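Local coordinates for AAEL008620-PA odorant-binding protein (Aedes aegypti, PDB 5V13), which binds juvenile hormone specifically in the mosquito hemolymph, as a secreted member of the odorant-binding protein family, at the interface of chains A and B. Residues are numbered along the deposited sequence; one frame, centred on the assembly and turned at random. Chains: chain A/B, AAEL008620-PA odorant-binding protein.

The interface of chains A and B. Residues chain A 168, 259, 262-263; chain B 175-178.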
loop_
_atom_site.group_PDB
_atom_site.type_symbol
_atom_site.label_atom_id
_atom_site.label_comp_id
_atom_site.label_asym_id
_atom_site.label_seq_id
_atom_site.Cartn_x
_atom_site.Cartn_y
_atom_site.Cartn_z
ATOM N N MET A 168 -1.009 -0.080 -12.646
ATOM C CA MET A 168 -1.357 0.526 -13.930
ATOM C C MET A 168 -2.484 1.535 -13.748
ATOM O O MET A 168 -3.298 1.427 -12.827
ATOM C CB MET A 168 -1.765 -0.542 -14.947
ATOM C CG MET A 168 -0.643 -1.555 -15.262
ATOM S SD MET A 168 -1.180 -2.778 -16.459
ATOM C CE MET A 168 -0.075 -4.147 -16.135
ATOM N N ARG A 259 -4.559 -0.136 -24.038
ATOM C CA ARG A 259 -3.970 -1.286 -23.357
ATOM C C ARG A 259 -2.447 -1.241 -23.418
ATOM O O ARG A 259 -1.765 -1.556 -22.434
ATOM C CB ARG A 259 -4.513 -2.578 -23.970
ATOM C CG ARG A 259 -3.891 -3.843 -23.409
ATOM C CD ARG A 259 -4.736 -5.089 -23.719
ATOM N NE ARG A 259 -5.596 -5.427 -22.586
ATOM C CZ ARG A 259 -5.201 -6.136 -21.529
ATOM N NH1 ARG A 259 -3.957 -6.597 -21.455
ATOM N NH2 ARG A 259 -6.053 -6.386 -20.546
ATOM N N ASN A 262 -1.276 1.549 -21.147
ATOM C CA ASN A 262 -1.540 1.151 -19.766
ATOM C C ASN A 262 -0.402 0.307 -19.202
ATOM O O ASN A 262 0.016 0.509 -18.051
ATOM C CB ASN A 262 -2.845 0.371 -19.677
ATOM C CG ASN A 262 -3.312 0.192 -18.249
ATOM O OD1 ASN A 262 -3.242 1.120 -17.450
ATOM N ND2 ASN A 262 -3.801 -0.996 -17.924
ATOM N N GLN A 263 0.087 -0.663 -19.982
ATOM C CA GLN A 263 1.173 -1.519 -19.487
ATOM C C GLN A 263 2.383 -0.684 -19.095
ATOM O O GLN A 263 3.093 -1.012 -18.134
ATOM C CB GLN A 263 1.584 -2.553 -20.537
ATOM C CG GLN A 263 0.446 -3.277 -21.235
ATOM C CD GLN A 263 -0.468 -4.017 -20.277
ATOM O OE1 GLN A 263 -0.043 -4.944 -19.585
ATOM N NE2 GLN A 263 -1.737 -3.610 -20.238
ATOM N N LYS B 175 -3.586 -8.199 -11.649
ATOM C CA LYS B 175 -3.203 -6.803 -11.828
ATOM C C LYS B 175 -1.918 -6.676 -12.639
ATOM O O LYS B 175 -1.832 -5.859 -13.570
ATOM C CB LYS B 175 -3.050 -6.130 -10.457
ATOM C CG LYS B 175 -4.392 -5.834 -9.776
ATOM C CD LYS B 175 -4.223 -5.563 -8.285
ATOM C CE LYS B 175 -3.547 -4.225 -8.010
ATOM N NZ LYS B 175 -3.261 -4.043 -6.543
ATOM N N ARG B 176 -0.901 -7.473 -12.292
ATOM C CA ARG B 176 0.412 -7.352 -12.926
ATOM C C ARG B 176 0.346 -7.618 -14.420
ATOM O O ARG B 176 1.109 -7.023 -15.194
ATOM C CB ARG B 176 1.397 -8.322 -12.255
ATOM C CG ARG B 176 2.789 -8.380 -12.878
ATOM C CD ARG B 176 3.694 -9.301 -12.061
ATOM N NE ARG B 176 5.058 -9.350 -12.578
ATOM C CZ ARG B 176 6.039 -8.542 -12.185
ATOM N NH1 ARG B 176 5.814 -7.606 -11.271
ATOM N NH2 ARG B 176 7.252 -8.672 -12.708
ATOM N N THR B 177 -0.560 -8.493 -14.853
ATOM C CA THR B 177 -0.670 -8.828 -16.268
ATOM C C THR B 177 -1.878 -8.188 -16.945
ATOM O O THR B 177 -2.111 -8.445 -18.131
ATOM C CB THR B 177 -0.714 -10.353 -16.445
ATOM O OG1 THR B 177 -1.881 -10.874 -15.806
ATOM C CG2 THR B 177 0.507 -10.995 -15.817
ATOM N N ASP B 178 -2.643 -7.350 -16.238
ATOM C CA ASP B 178 -3.826 -6.689 -16.803
ATOM C C ASP B 178 -4.815 -7.723 -17.355
ATOM O O ASP B 178 -5.293 -7.629 -18.488
ATOM C CB ASP B 178 -3.415 -5.671 -17.880
ATOM C CG ASP B 178 -4.517 -4.664 -18.214
ATOM O OD1 ASP B 178 -5.540 -4.617 -17.498
ATOM O OD2 ASP B 178 -4.347 -3.907 -19.205
#
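The guanidinium of A:Arg259 and the carboxylate of B:Asp178 lie stacked, their planes 15° apart. Carboxylate oxygen OD2 sits over one guanidinium face, displaced toward the rim. The backbone carbonyl of B:Asp178 meets the edge of the same group, in its plane. There A:Arg259 NH2 donates a nearly straight hydrogen bond to B:Asp178 O at 2.5 Å, a short one. A:Arg259 NH2 also forms a salt bridge with B:Asp178 OD2 at 3.3 Å. One arginine thus takes both the main chain and the side chain of B:Asp178. The bend of its chain at chi3 (-97°) turns the guanidinium toward them.

The amide of A:Gln263 is nearly coplanar with the carboxylate. A:Gln263 NE2 gives a hydrogen bond to B:Asp178 OD2 at 2.8 Å, on the anti side. A:Gln263 NE2 also donates to A:Arg259 O at 3.0 Å, one helical turn back, which helps fix the amide's rotation. A:Asn262 ND2 adds a weak bond to B:Asp178 OD2 at 3.2 Å, its amide turned steeply to the carboxylate.

A:Met168 reaches across on a chain extended beyond CG. A:Met168 SD packs on B:Asp178 CB at 3.9 Å, and its methyl CE lies by the carbonyls of B:Lys175 and B:Arg176.

This patch is part of a larger interface that is not an exact two-fold. Whether the copies pair in solution the structure alone does not show. In the deposited assembly of three copies, the site ties the residue just after helix 169-177 of one copy to helix 251-264 of another.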